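PDB 1XM7: hypothetical protein aq_1665 from Aquifex aeolicus, which probably acts as a hydrolase of the calcineurin-like phosphoesterase family, although its substrate and biological role are not known. Local coordinates for residues Thr10-Glu15 against Glu62-Trp67; Thr35-Val40 against Tyr176-Glu181; Tyr96-Ile101 against Ser112-Lys117. One frame throughout, in Å; residues are numbered along the deposited sequence.

Interaction 1. Residues Thr10-Glu15 against Glu62-Trp67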
loop_
_atom_site.group_PDB
_atom_site.type_symbol
_atom_site.label_atom_id
_atom_site.label_comp_id
_atom_site.label_asym_id
_atom_site.label_seq_id
_atom_site.Cartn_x
_atom_site.Cartn_y
_atom_site.Cartn_z
ATOM N N THR A 10 -2.921 3.217 -5.065
ATOM C CA THR A 10 -2.786 4.516 -5.696
ATOM C C THR A 10 -3.672 4.642 -6.936
ATOM O O THR A 10 -4.148 5.737 -7.265
ATOM C CB THR A 10 -1.324 4.775 -6.053
ATOM O OG1 THR A 10 -0.768 3.602 -6.650
ATOM C CG2 THR A 10 -0.536 5.102 -4.803
ATOM N N HIS A 11 -3.907 3.515 -7.605
ATOM C CA HIS A 11 -4.750 3.485 -8.793
ATOM C C HIS A 11 -4.415 4.588 -9.792
ATOM O O HIS A 11 -5.315 5.241 -10.332
ATOM C CB HIS A 11 -6.229 3.604 -8.404
ATOM C CG HIS A 11 -6.849 2.319 -7.940
ATOM N ND1 HIS A 11 -6.679 1.821 -6.665
ATOM C CD2 HIS A 11 -7.640 1.428 -8.587
ATOM C CE1 HIS A 11 -7.338 0.682 -6.547
ATOM N NE2 HIS A 11 -7.928 0.422 -7.698
ATOM N N PHE A 12 -3.127 4.807 -10.034
ATOM C CA PHE A 12 -2.723 5.828 -10.986
ATOM C C PHE A 12 -3.421 5.563 -12.305
ATOM O O PHE A 12 -3.437 4.439 -12.788
ATOM C CB PHE A 12 -1.212 5.807 -11.206
ATOM C CG PHE A 12 -0.417 6.319 -10.044
ATOM C CD1 PHE A 12 -0.618 7.607 -9.558
ATOM C CD2 PHE A 12 0.572 5.532 -9.464
ATOM C CE1 PHE A 12 0.158 8.108 -8.515
ATOM C CE2 PHE A 12 1.355 6.023 -8.420
ATOM C CZ PHE A 12 1.149 7.313 -7.946
ATOM N N TYR A 13 -4.008 6.609 -12.873
ATOM C CA TYR A 13 -4.698 6.520 -14.151
ATOM C C TYR A 13 -6.042 5.822 -14.116
ATOM O O TYR A 13 -6.661 5.627 -15.161
ATOM C CB TYR A 13 -3.801 5.855 -15.195
ATOM C CG TYR A 13 -2.662 6.738 -15.659
ATOM C CD1 TYR A 13 -1.336 6.419 -15.368
ATOM C CD2 TYR A 13 -2.912 7.892 -16.395
ATOM C CE1 TYR A 13 -0.292 7.227 -15.805
ATOM C CE2 TYR A 13 -1.877 8.707 -16.833
ATOM C CZ TYR A 13 -0.577 8.370 -16.536
ATOM O OH TYR A 13 0.432 9.195 -16.954
ATOM N N HIS A 14 -6.499 5.427 -12.934
ATOM C CA HIS A 14 -7.811 4.794 -12.855
ATOM C C HIS A 14 -8.850 5.906 -12.705
ATOM O O HIS A 14 -9.475 6.086 -11.650
ATOM C CB HIS A 14 -7.922 3.827 -11.679
ATOM C CG HIS A 14 -9.170 2.997 -11.721
ATOM N ND1 HIS A 14 -9.564 2.177 -10.685
ATOM C CD2 HIS A 14 -10.116 2.869 -12.684
ATOM C CE1 HIS A 14 -10.700 1.584 -11.006
ATOM N NE2 HIS A 14 -11.056 1.987 -12.213
ATOM N N GLU A 15 -9.001 6.646 -13.794
ATOM C CA GLU A 15 -9.905 7.783 -13.921
ATOM C C GLU A 15 -11.308 7.515 -13.395
ATOM O O GLU A 15 -11.925 8.388 -12.795
ATOM C CB GLU A 15 -9.956 8.150 -15.399
ATOM C CG GLU A 15 -10.682 9.404 -15.798
ATOM C CD GLU A 15 -10.602 9.600 -17.318
ATOM O OE1 GLU A 15 -11.262 8.829 -18.062
ATOM O OE2 GLU A 15 -9.856 10.505 -17.773
ATOM N N GLU A 62 2.804 11.681 -17.475
ATOM C CA GLU A 62 4.084 11.654 -16.775
ATOM C C GLU A 62 3.994 11.156 -15.345
ATOM O O GLU A 62 4.996 11.160 -14.622
ATOM C CB GLU A 62 4.725 13.046 -16.750
ATOM C CG GLU A 62 4.757 13.802 -18.083
ATOM C CD GLU A 62 5.348 12.992 -19.217
ATOM O OE1 GLU A 62 6.195 12.106 -18.949
ATOM O OE2 GLU A 62 4.971 13.255 -20.383
ATOM N N TYR A 63 2.813 10.726 -14.925
ATOM C CA TYR A 63 2.671 10.253 -13.561
ATOM C C TYR A 63 3.721 9.195 -13.227
ATOM O O TYR A 63 4.401 9.279 -12.202
ATOM C CB TYR A 63 1.263 9.688 -13.321
ATOM C CG TYR A 63 0.132 10.696 -13.464
ATOM C CD1 TYR A 63 0.341 12.051 -13.200
ATOM C CD2 TYR A 63 -1.147 10.291 -13.861
ATOM C CE1 TYR A 63 -0.686 12.976 -13.333
ATOM C CE2 TYR A 63 -2.183 11.212 -13.996
ATOM C CZ TYR A 63 -1.942 12.556 -13.732
ATOM O OH TYR A 63 -2.943 13.491 -13.892
ATOM N N LEU A 64 3.870 8.209 -14.104
ATOM C CA LEU A 64 4.820 7.134 -13.865
ATOM C C LEU A 64 6.275 7.571 -13.968
ATOM O O LEU A 64 7.116 7.129 -13.185
ATOM C CB LEU A 64 4.544 5.959 -14.817
ATOM C CG LEU A 64 3.155 5.315 -14.700
ATOM C CD1 LEU A 64 3.160 3.985 -15.427
ATOM C CD2 LEU A 64 2.776 5.115 -13.232
ATOM N N ARG A 65 6.574 8.431 -14.932
ATOM C CA ARG A 65 7.932 8.918 -15.105
ATOM C C ARG A 65 8.289 9.675 -13.826
ATOM O O ARG A 65 9.387 9.534 -13.295
ATOM C CB ARG A 65 8.001 9.837 -16.332
ATOM C CG ARG A 65 9.419 10.167 -16.812
ATOM C CD ARG A 65 9.432 10.850 -18.201
ATOM N NE ARG A 65 8.978 9.950 -19.269
ATOM C CZ ARG A 65 8.902 10.271 -20.564
ATOM N NH1 ARG A 65 9.256 11.486 -20.979
ATOM N NH2 ARG A 65 8.451 9.382 -21.444
ATOM N N ILE A 66 7.338 10.459 -13.323
ATOM C CA ILE A 66 7.539 11.233 -12.105
ATOM C C ILE A 66 7.794 10.298 -10.928
ATOM O O ILE A 66 8.748 10.482 -10.165
ATOM C CB ILE A 66 6.312 12.127 -11.808
ATOM C CG1 ILE A 66 6.221 13.230 -12.862
ATOM C CG2 ILE A 66 6.415 12.724 -10.407
ATOM C CD1 ILE A 66 4.937 14.020 -12.808
ATOM N N TRP A 67 6.941 9.294 -10.777
ATOM C CA TRP A 67 7.104 8.319 -9.707
ATOM C C TRP A 67 8.511 7.723 -9.741
ATOM O O TRP A 67 9.188 7.627 -8.722
ATOM C CB TRP A 67 6.062 7.207 -9.867
ATOM C CG TRP A 67 6.387 5.944 -9.138
ATOM C CD1 TRP A 67 7.217 4.940 -9.556
ATOM C CD2 TRP A 67 5.919 5.570 -7.846
ATOM N NE1 TRP A 67 7.295 3.963 -8.596
ATOM C CE2 TRP A 67 6.508 4.322 -7.534
ATOM C CE3 TRP A 67 5.058 6.168 -6.914
ATOM C CZ2 TRP A 67 6.266 3.661 -6.330
ATOM C CZ3 TRP A 67 4.815 5.507 -5.708
ATOM C CH2 TRP A 67 5.419 4.265 -5.431
#
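Aromatic contact carries most of this interface. Tyr63, on the first turn of helix 63-69, brings its CD2 over one face of the Tyr13 ring, 3.3 Å from Tyr13 CZ and offset toward the rim. The ring centroids are 4.8 Å apart and the planes meet at 42°, so the two rings cross obliquely. Apolar contacts extend it: Leu64 CG meets the edge of the same tyrosine at Tyr13 CE1 (4.1 Å), while Phe12 CE2 lies 4.0 Å from Trp67 CE3, the two side chains crossing at about a right angle. Polar bonds fix the surroundings. The hydroxyl of Tyr13 is hydrogen-bonded to the Asp59 carboxylate and to Asn61 N, and Asp59 also takes the backbone N-H groups of Leu64 and Arg65, so one acid holds both the tyrosine tip and the helix start. Trp67 NE1 is bonded to Tyr91 O. The loop keeps its shape through a type II turn from His11 to His14, closed by His14 N to His11 O at 2.9 Å. This loop follows strand 4-7 and carries His11, the histidine of the Asp-X-His motif of the calcineurin-like phosphoesterase fold.

Interaction 2. Residues Thr35-Val40 against Tyr176-Glu181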
loop_
_atom_site.group_PDB
_atom_site.type_symbol
_atom_site.label_atom_id
_atom_site.label_comp_id
_atom_site.label_asym_id
_atom_site.label_seq_id
_atom_site.Cartn_x
_atom_site.Cartn_y
_atom_site.Cartn_z
ATOM N N THR A 35 2.730 14.400 -5.033
ATOM C CA THR A 35 3.186 15.578 -4.334
ATOM C C THR A 35 3.556 15.214 -2.910
ATOM O O THR A 35 4.658 15.520 -2.455
ATOM C CB THR A 35 2.099 16.660 -4.323
ATOM O OG1 THR A 35 1.973 17.209 -5.638
ATOM C CG2 THR A 35 2.454 17.771 -3.350
ATOM N N ASN A 36 2.644 14.540 -2.214
ATOM C CA ASN A 36 2.880 14.142 -0.824
ATOM C C ASN A 36 4.056 13.202 -0.642
ATOM O O ASN A 36 4.612 13.097 0.451
ATOM C CB ASN A 36 1.618 13.519 -0.233
ATOM C CG ASN A 36 0.542 14.559 0.067
ATOM O OD1 ASN A 36 -0.653 14.260 0.039
ATOM N ND2 ASN A 36 0.966 15.786 0.368
ATOM N N LEU A 37 4.431 12.512 -1.712
ATOM C CA LEU A 37 5.568 11.608 -1.647
ATOM C C LEU A 37 6.796 12.443 -1.897
ATOM O O LEU A 37 7.849 12.219 -1.301
ATOM C CB LEU A 37 5.481 10.532 -2.724
ATOM C CG LEU A 37 4.407 9.468 -2.536
ATOM C CD1 LEU A 37 4.374 8.610 -3.777
ATOM C CD2 LEU A 37 4.686 8.627 -1.292
ATOM N N LEU A 38 6.642 13.415 -2.787
ATOM C CA LEU A 38 7.736 14.300 -3.145
ATOM C C LEU A 38 8.327 14.995 -1.924
ATOM O O LEU A 38 9.547 14.991 -1.715
ATOM C CB LEU A 38 7.253 15.358 -4.134
ATOM C CG LEU A 38 8.288 15.853 -5.150
ATOM C CD1 LEU A 38 7.724 17.068 -5.873
ATOM C CD2 LEU A 38 9.591 16.208 -4.464
ATOM N N LYS A 39 7.461 15.592 -1.115
ATOM C CA LYS A 39 7.943 16.307 0.048
ATOM C C LYS A 39 8.053 15.458 1.285
ATOM O O LYS A 39 7.469 15.768 2.313
ATOM C CB LYS A 39 7.066 17.532 0.323
ATOM C CG LYS A 39 5.576 17.315 0.216
ATOM C CD LYS A 39 4.882 18.662 0.334
ATOM C CE LYS A 39 3.375 18.541 0.305
ATOM N NZ LYS A 39 2.759 19.820 0.744
ATOM N N VAL A 40 8.841 14.399 1.192
ATOM C CA VAL A 40 9.010 13.492 2.311
ATOM C C VAL A 40 10.157 12.509 2.043
ATOM O O VAL A 40 11.072 12.362 2.862
ATOM C CB VAL A 40 7.672 12.758 2.567
ATOM C CG1 VAL A 40 7.897 11.277 2.831
ATOM C CG2 VAL A 40 6.954 13.417 3.724
ATOM N N TYR A 176 -4.254 10.547 1.047
ATOM C CA TYR A 176 -3.247 10.408 -0.003
ATOM C C TYR A 176 -1.814 10.728 0.418
ATOM O O TYR A 176 -1.077 11.392 -0.305
ATOM C CB TYR A 176 -3.654 11.252 -1.219
ATOM C CG TYR A 176 -5.043 10.906 -1.712
ATOM C CD1 TYR A 176 -6.175 11.349 -1.032
ATOM C CD2 TYR A 176 -5.224 10.053 -2.802
ATOM C CE1 TYR A 176 -7.447 10.943 -1.421
ATOM C CE2 TYR A 176 -6.495 9.639 -3.196
ATOM C CZ TYR A 176 -7.598 10.086 -2.501
ATOM O OH TYR A 176 -8.852 9.668 -2.878
ATOM N N LYS A 177 -1.431 10.238 1.592
ATOM C CA LYS A 177 -0.080 10.428 2.123
ATOM C C LYS A 177 0.501 9.085 2.584
ATOM O O LYS A 177 -0.206 8.254 3.161
ATOM C CB LYS A 177 -0.096 11.387 3.314
ATOM C CG LYS A 177 -0.447 12.815 2.981
ATOM C CD LYS A 177 -0.391 13.669 4.228
ATOM C CE LYS A 177 -0.941 15.055 3.948
ATOM N NZ LYS A 177 -1.043 15.882 5.191
ATOM N N PRO A 178 1.799 8.856 2.334
ATOM C CA PRO A 178 2.386 7.586 2.762
ATOM C C PRO A 178 2.375 7.580 4.268
ATOM O O PRO A 178 2.239 8.624 4.892
ATOM C CB PRO A 178 3.801 7.669 2.229
ATOM C CG PRO A 178 4.109 9.133 2.406
ATOM C CD PRO A 178 2.846 9.784 1.869
ATOM N N ILE A 179 2.506 6.411 4.863
ATOM C CA ILE A 179 2.539 6.337 6.305
ATOM C C ILE A 179 3.997 6.202 6.681
ATOM O O ILE A 179 4.740 5.453 6.058
ATOM C CB ILE A 179 1.732 5.148 6.808
ATOM C CG1 ILE A 179 0.250 5.464 6.649
ATOM C CG2 ILE A 179 2.076 4.853 8.247
ATOM C CD1 ILE A 179 -0.654 4.318 6.949
ATOM N N SER A 180 4.414 6.956 7.683
ATOM C CA SER A 180 5.797 6.926 8.115
ATOM C C SER A 180 6.024 5.779 9.085
ATOM O O SER A 180 5.072 5.196 9.609
ATOM C CB SER A 180 6.158 8.249 8.787
ATOM O OG SER A 180 7.545 8.297 9.082
ATOM N N GLU A 181 7.292 5.450 9.311
ATOM C CA GLU A 181 7.629 4.386 10.237
ATOM C C GLU A 181 7.346 4.928 11.637
ATOM O O GLU A 181 7.439 4.211 12.634
ATOM C CB GLU A 181 9.103 3.987 10.093
ATOM C CG GLU A 181 10.103 4.975 10.665
ATOM C CD GLU A 181 11.528 4.431 10.657
ATOM O OE1 GLU A 181 12.354 4.815 11.491
ATOM O OE2 GLU A 181 11.824 3.540 9.709
#
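Asn36 and Leu37 at the end of helix 29-38 share a first torsion with CG anti to the carbonyl carbon (chi1 -74° and -71°); the helical twist from one residue to the next then turns Asn36 to Lys177 and Leu37 to Pro178. Lys177 takes the same first torsion (chi1 -68°), which puts its CG against the Asn36 amide, with Lys177 CG 3.5 Å from Asn36 CG; beyond CG the chain runs on extended. The two side chains cross obliquely, with Asn36 CA 5.6 Å from Lys177 CA. Asn36 CB also sits 3.4 Å from the carbonyl oxygen of Tyr176. One residue along, Leu37 CD2 rests on the pyrrolidine ring, 3.8 Å from Pro178 CB and equally far from CG and CD, a contact with the ring flank. Val40 CG1 adds a looser touch to Pro178 CG at 4.4 Å. An alanine in place of Asn36 would remove the amide that lies against Lys177 CG, and would probably loosen the packing on Lys177. Helix 29-38 packs beside the edge of the mixed sheet, where strand 179-180 runs antiparallel to strand 4-7: Leu37 touches Ile7, Val40 and Pro178 touch Tyr5, and Ile179 bonds by its backbone to Phe6. Because only carbon atoms meet between Leu37, Val40 and the Pro178 ring, that side implies apolar packing, while the polar amide sits at the Lys177 end.

Interaction 3. Residues Tyr96-Ile101 against Ser112-Lys117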
loop_
_atom_site.group_PDB
_atom_site.type_symbol
_atom_site.label_atom_id
_atom_site.label_comp_id
_atom_site.label_asym_id
_atom_site.label_seq_id
_atom_site.Cartn_x
_atom_site.Cartn_y
_atom_site.Cartn_z
ATOM N N TYR A 96 7.491 -8.301 -4.656
ATOM C CA TYR A 96 7.122 -9.519 -3.951
ATOM C C TYR A 96 5.692 -9.813 -4.370
ATOM O O TYR A 96 4.804 -8.985 -4.169
ATOM C CB TYR A 96 7.234 -9.271 -2.451
ATOM C CG TYR A 96 8.656 -8.997 -2.048
ATOM C CD1 TYR A 96 9.566 -10.042 -1.899
ATOM C CD2 TYR A 96 9.124 -7.697 -1.914
ATOM C CE1 TYR A 96 10.904 -9.804 -1.635
ATOM C CE2 TYR A 96 10.469 -7.444 -1.650
ATOM C CZ TYR A 96 11.353 -8.508 -1.514
ATOM O OH TYR A 96 12.687 -8.279 -1.273
ATOM N N ASP A 97 5.463 -10.984 -4.956
ATOM C CA ASP A 97 4.133 -11.299 -5.447
ATOM C C ASP A 97 2.999 -11.469 -4.445
ATOM O O ASP A 97 1.836 -11.460 -4.846
ATOM C CB ASP A 97 4.181 -12.501 -6.397
ATOM C CG ASP A 97 4.872 -13.693 -5.801
ATOM O OD1 ASP A 97 6.095 -13.607 -5.568
ATOM O OD2 ASP A 97 4.188 -14.712 -5.571
ATOM N N PHE A 98 3.294 -11.627 -3.160
ATOM C CA PHE A 98 2.193 -11.749 -2.214
ATOM C C PHE A 98 2.400 -11.118 -0.850
ATOM O O PHE A 98 1.476 -10.516 -0.315
ATOM C CB PHE A 98 1.774 -13.204 -2.033
ATOM C CG PHE A 98 0.509 -13.369 -1.217
ATOM C CD1 PHE A 98 0.566 -13.720 0.131
ATOM C CD2 PHE A 98 -0.737 -13.149 -1.795
ATOM C CE1 PHE A 98 -0.591 -13.850 0.885
ATOM C CE2 PHE A 98 -1.904 -13.276 -1.042
ATOM C CZ PHE A 98 -1.827 -13.628 0.300
ATOM N N TYR A 99 3.589 -11.255 -0.272
ATOM C CA TYR A 99 3.840 -10.646 1.030
ATOM C C TYR A 99 5.317 -10.410 1.221
ATOM O O TYR A 99 6.135 -10.845 0.421
ATOM C CB TYR A 99 3.373 -11.556 2.161
ATOM C CG TYR A 99 4.304 -12.725 2.378
ATOM C CD1 TYR A 99 4.310 -13.805 1.505
ATOM C CD2 TYR A 99 5.216 -12.726 3.431
ATOM C CE1 TYR A 99 5.200 -14.859 1.671
ATOM C CE2 TYR A 99 6.115 -13.774 3.607
ATOM C CZ TYR A 99 6.100 -14.835 2.723
ATOM O OH TYR A 99 6.988 -15.868 2.884
ATOM N N LYS A 100 5.652 -9.733 2.309
ATOM C CA LYS A 100 7.040 -9.460 2.638
ATOM C C LYS A 100 7.076 -9.237 4.127
ATOM O O LYS A 100 6.216 -8.554 4.681
ATOM C CB LYS A 100 7.541 -8.204 1.924
ATOM C CG LYS A 100 9.028 -8.217 1.582
ATOM C CD LYS A 100 9.913 -7.949 2.776
ATOM C CE LYS A 100 11.367 -7.777 2.342
ATOM N NZ LYS A 100 11.885 -9.022 1.703
ATOM N N ILE A 101 8.059 -9.832 4.780
ATOM C CA ILE A 101 8.188 -9.660 6.206
ATOM C C ILE A 101 9.423 -8.840 6.524
ATOM O O ILE A 101 10.506 -9.073 5.981
ATOM C CB ILE A 101 8.252 -11.014 6.919
ATOM C CG1 ILE A 101 6.899 -11.707 6.781
ATOM C CG2 ILE A 101 8.593 -10.817 8.380
ATOM C CD1 ILE A 101 6.850 -13.091 7.352
ATOM N N SER A 112 1.419 -6.978 3.283
ATOM C CA SER A 112 0.620 -7.663 2.291
ATOM C C SER A 112 -0.398 -6.672 1.735
ATOM O O SER A 112 -0.650 -5.633 2.343
ATOM C CB SER A 112 -0.093 -8.838 2.932
ATOM O OG SER A 112 -0.730 -9.618 1.945
ATOM N N HIS A 113 -0.965 -6.969 0.573
ATOM C CA HIS A 113 -1.961 -6.083 -0.000
ATOM C C HIS A 113 -3.307 -6.371 0.641
ATOM O O HIS A 113 -4.107 -5.473 0.863
ATOM C CB HIS A 113 -2.081 -6.312 -1.502
ATOM C CG HIS A 113 -3.254 -5.619 -2.123
ATOM N ND1 HIS A 113 -3.297 -4.255 -2.318
ATOM C CD2 HIS A 113 -4.442 -6.099 -2.557
ATOM C CE1 HIS A 113 -4.464 -3.924 -2.844
ATOM N NE2 HIS A 113 -5.176 -5.023 -3.000
ATOM N N TYR A 114 -3.538 -7.642 0.941
ATOM C CA TYR A 114 -4.799 -8.081 1.513
ATOM C C TYR A 114 -4.830 -7.988 3.013
ATOM O O TYR A 114 -3.810 -8.157 3.671
ATOM C CB TYR A 114 -5.101 -9.521 1.077
ATOM C CG TYR A 114 -5.026 -9.708 -0.423
ATOM C CD1 TYR A 114 -3.789 -9.813 -1.068
ATOM C CD2 TYR A 114 -6.182 -9.698 -1.208
ATOM C CE1 TYR A 114 -3.705 -9.897 -2.453
ATOM C CE2 TYR A 114 -6.108 -9.781 -2.601
ATOM C CZ TYR A 114 -4.864 -9.880 -3.215
ATOM O OH TYR A 114 -4.773 -9.960 -4.589
ATOM N N PRO A 115 -6.013 -7.705 3.577
ATOM C CA PRO A 115 -6.211 -7.583 5.026
ATOM C C PRO A 115 -6.516 -8.949 5.633
ATOM O O PRO A 115 -6.680 -9.937 4.909
ATOM C CB PRO A 115 -7.414 -6.652 5.115
ATOM C CG PRO A 115 -8.262 -7.147 3.972
ATOM C CD PRO A 115 -7.241 -7.311 2.851
ATOM N N ALA A 116 -6.597 -9.005 6.956
ATOM C CA ALA A 116 -6.919 -10.256 7.620
ATOM C C ALA A 116 -8.391 -10.536 7.326
ATOM O O ALA A 116 -8.794 -11.689 7.131
ATOM C CB ALA A 116 -6.684 -10.135 9.126
ATOM N N LYS A 117 -9.186 -9.471 7.279
ATOM C CA LYS A 117 -10.612 -9.591 7.011
ATOM C C LYS A 117 -11.140 -8.271 6.483
ATOM O O LYS A 117 -10.891 -7.233 7.083
ATOM C CB LYS A 117 -11.348 -9.946 8.295
ATOM C CG LYS A 117 -12.796 -10.313 8.079
ATOM C CD LYS A 117 -13.481 -10.659 9.399
ATOM C CE LYS A 117 -14.395 -11.870 9.230
ATOM N NZ LYS A 117 -13.649 -13.073 8.703
HETATM O O HOH W 1 -0.256 -8.870 -1.601
#
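The contact lies at the open end of the beta-hairpin formed by strands 99-104 and 107-112. Its one direct hydrogen bond runs from Ser112 OG to Phe98 O, 3.3 Å long and met at 160° at the carbonyl, nearly along the C=O axis. A water gives the same oxygen a second donor, 2.7 Å from Phe98 O, and accepts from the amide of the next residue at 3.0 Å from His113 N. The Phe98 carbonyl is thus gripped twice. With CG anti to its backbone N (chi1 -172°), the Phe98 ring reaches past Ser112, whose OG lies over one ring face. Phe98 CE2 then stands 3.9 Å from Tyr114 CD1; the planes are only 18° from parallel but slid so far that the rings barely overlap, with centroids 5.8 Å apart. Further out, helix 125-137 supports the group: Met130 and Val131 touch Phe98, and Arg127 bonds the Tyr114 hydroxyl. His113 is fixed by ND1 to Leu50 O and also touches Asp9 and His147, a surrounding consistent with the histidine-rich active site of metallophosphoesterases. The imidazole turns its edge to the face of the next ring, with His113 CD2 3.8 Å above the centre of the Tyr114 ring.

From the N terminus, interaction 1 opens at residues 10-15, just after strand 4-7. Residues 35-40 then open interaction 2 before 62-67 close interaction 1, and since interaction 2 waits for residues 176-181 near the C terminus, the two cross. They also touch, with Trp67 CZ3 3.7 Å from Leu37 CD1, so helices 29-38 and 63-69 link them directly. Interaction 3 opens and closes within residues 96-117: it follows interaction 1 in series and is nested inside the loop of interaction 2. Interactions 1 and 2 join helices and loops around the sheet containing strand 4-7; interaction 3 lies where the chain leaves strand 94-96 of that sheet for strand 99-104 of the second, across the chain's centre.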